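Local coordinates for alpha-1,2-mannosyltransferase (Ktr4), putative (Neosartorya fumigata, PDB 7BOP), which probably belongs to the fungal Ktr mannosyltransferases, with a GT-A type fold, and holds GDP and manganese in this model, at residues 137-140 and 141-144. Sequence-based numbering, arbitrary orientation.
Sequences DPPE and WINM
Pro139 O is gripped twice: Ile142 N donates to it at 3.0 Å, nearly straight at 167°, and water 1 donates a hydrogen bond to it at 2.9 Å. Water 1 also donates to Ile142 O, which accepts a second hydrogen bond from water 2; the latter reaches back, over a longer 3.3 Å, to Glu140 O. Two waters thus tie the turn's carbonyls to the residue that closes it. The bond from Ile142 to Pro139 is that of a type I beta turn, Pro139 to Ile142, in the loop joining helix 133-136 to helix 144-157 at the surface of this mannosyltransferase-family protein with a GT-A type fold. Trp141 folds its indole back over the first turn residue, because its CG sits between the backbone N and the carbonyl carbon (chi1 60°). Pro139 CB then lies over one face of the indole in a CH-pi contact, 3.5 Å from the centroid of the six-membered ring, with Pro139 CG beside it, 3.6 Å from Trp141 CZ2. The indole NE1 is bonded to Asp304 O, which helps fix the ring's rotation. Glu140 CG meets the same indole obliquely near Trp141 CE3, with the carboxylate plane almost perpendicular to the ring. Pro139 CD packs on Ile142 CG1 at 3.8 Å, and Phe310 of helix 308-311 touches Pro138, Pro139 and Ile142. Asn143 N-caps helix 144-157, its OD1 bonded to Leu146 N, and in the helix's first residue Met144 SD swings back to within 4.2 Å of Pro138 CG.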
ATOM      1  N   ASP A 137       1.013 -14.373  15.579  1.00 44.77           N
ATOM      2  CA  ASP A 137       0.063 -15.444  15.919  1.00 45.34           C
ATOM      3  C   ASP A 137      -1.362 -14.908  15.941  1.00 42.01           C
ATOM      4  O   ASP A 137      -1.578 -13.770  16.357  1.00 40.77           O
ATOM      5  CB  ASP A 137       0.366 -16.058  17.297  1.00 48.05           C
ATOM      6  CG  ASP A 137       1.670 -16.851  17.332  1.00 50.74           C
ATOM      7  OD1 ASP A 137       2.287 -17.100  16.277  1.00 52.63           O
ATOM      8  OD2 ASP A 137       2.084 -17.219  18.447  1.00 56.42           O
ATOM      9  N   PRO A 138      -2.344 -15.721  15.508  1.00 40.33           N
ATOM     10  CA  PRO A 138      -3.717 -15.242  15.633  1.00 41.29           C
ATOM     11  C   PRO A 138      -4.053 -14.967  17.098  1.00 42.22           C
ATOM     12  O   PRO A 138      -3.567 -15.686  17.959  1.00 44.76           O
ATOM     13  CB  PRO A 138      -4.555 -16.410  15.098  1.00 40.87           C
ATOM     14  CG  PRO A 138      -3.630 -17.176  14.212  1.00 41.05           C
ATOM     15  CD  PRO A 138      -2.270 -17.025  14.820  1.00 40.20           C
ATOM     16  N   PRO A 139      -4.846 -13.927  17.383  1.00 43.95           N
ATOM     17  CA  PRO A 139      -5.185 -13.661  18.783  1.00 46.00           C
ATOM     18  C   PRO A 139      -6.028 -14.773  19.428  1.00 49.28           C
ATOM     19  O   PRO A 139      -6.698 -15.549  18.725  1.00 45.42           O
ATOM     20  CB  PRO A 139      -5.961 -12.344  18.734  1.00 45.59           C
ATOM     21  CG  PRO A 139      -6.371 -12.152  17.323  1.00 46.09           C
ATOM     22  CD  PRO A 139      -5.522 -13.014  16.445  1.00 44.81           C
ATOM     23  N   GLU A 140      -5.988 -14.819  20.760  1.00 50.13           N
ATOM     24  CA  GLU A 140      -6.615 -15.892  21.559  1.00 51.59           C
ATOM     25  C   GLU A 140      -8.091 -16.135  21.241  1.00 48.35           C
ATOM     26  O   GLU A 140      -8.560 -17.269  21.295  1.00 49.06           O
ATOM     27  CB  GLU A 140      -6.468 -15.591  23.063  1.00 56.95           C
ATOM     28  CG  GLU A 140      -7.296 -14.394  23.546  1.00 63.62           C
ATOM     29  CD  GLU A 140      -6.909 -13.867  24.920  1.00 73.05           C
ATOM     30  OE1 GLU A 140      -5.852 -14.259  25.469  1.00 78.18           O
ATOM     31  OE2 GLU A 140      -7.677 -13.039  25.456  1.00 78.64           O
ATOM     32  N   TRP A 141      -8.815 -15.067  20.914  1.00 43.92           N
ATOM     33  CA  TRP A 141     -10.254 -15.158  20.664  1.00 42.58           C
ATOM     34  C   TRP A 141     -10.651 -15.760  19.310  1.00 40.99           C
ATOM     35  O   TRP A 141     -11.835 -15.984  19.083  1.00 39.73           O
ATOM     36  CB  TRP A 141     -10.932 -13.799  20.846  1.00 44.53           C
ATOM     37  CG  TRP A 141     -10.440 -12.707  19.936  1.00 45.48           C
ATOM     38  CD1 TRP A 141     -10.833 -12.466  18.657  1.00 44.71           C
ATOM     39  CD2 TRP A 141      -9.481 -11.696  20.262  1.00 47.84           C
ATOM     40  NE1 TRP A 141     -10.168 -11.373  18.155  1.00 46.21           N
ATOM     41  CE2 TRP A 141      -9.334 -10.877  19.121  1.00 46.34           C
ATOM     42  CE3 TRP A 141      -8.721 -11.406  21.408  1.00 48.71           C
ATOM     43  CZ2 TRP A 141      -8.458  -9.790  19.087  1.00 47.06           C
ATOM     44  CZ3 TRP A 141      -7.855 -10.323  21.379  1.00 48.33           C
ATOM     45  CH2 TRP A 141      -7.727  -9.528  20.219  1.00 48.55           C
ATOM     46  N   ILE A 142      -9.685 -16.005  18.418  1.00 40.31           N
ATOM     47  CA  ILE A 142      -9.982 -16.571  17.102  1.00 38.71           C
ATOM     48  C   ILE A 142     -10.067 -18.079  17.243  1.00 37.85           C
ATOM     49  O   ILE A 142      -9.124 -18.713  17.722  1.00 38.52           O
ATOM     50  CB  ILE A 142      -8.906 -16.211  16.049  1.00 37.35           C
ATOM     51  CG1 ILE A 142      -8.829 -14.685  15.848  1.00 38.35           C
ATOM     52  CG2 ILE A 142      -9.155 -16.942  14.723  1.00 35.86           C
ATOM     53  CD1 ILE A 142     -10.098 -14.017  15.362  1.00 38.47           C
ATOM     54  N   ASN A 143     -11.192 -18.644  16.817  1.00 37.35           N
ATOM     55  CA  ASN A 143     -11.382 -20.091  16.813  1.00 36.88           C
ATOM     56  C   ASN A 143     -10.812 -20.665  15.514  1.00 36.93           C
ATOM     57  O   ASN A 143     -11.288 -20.334  14.423  1.00 35.96           O
ATOM     58  CB  ASN A 143     -12.869 -20.418  16.946  1.00 37.15           C
ATOM     59  CG  ASN A 143     -13.131 -21.905  17.074  1.00 38.05           C
ATOM     60  OD1 ASN A 143     -13.081 -22.649  16.093  1.00 38.93           O
ATOM     61  ND2 ASN A 143     -13.413 -22.346  18.289  1.00 37.85           N
ATOM     62  N   MET A 144      -9.817 -21.540  15.631  1.00 36.32           N
ATOM     63  CA  MET A 144      -9.135 -22.076  14.454  1.00 38.12           C
ATOM     64  C   MET A 144      -9.982 -23.050  13.636  1.00 38.96           C
ATOM     65  O   MET A 144      -9.752 -23.164  12.434  1.00 36.89           O
ATOM     66  CB  MET A 144      -7.779 -22.707  14.822  1.00 39.87           C
ATOM     67  CG  MET A 144      -6.775 -21.727  15.417  1.00 41.52           C
ATOM     68  SD  MET A 144      -6.559 -20.215  14.435  1.00 46.37           S
ATOM     69  CE  MET A 144      -5.773 -20.935  12.999  1.00 45.53           C
TER
HETATM   70  O   HOH W   1      -6.372 -18.405  18.102  1.00 48.32           O
HETATM   71  O   HOH W   2      -9.794 -20.112  20.309  1.00 58.79           O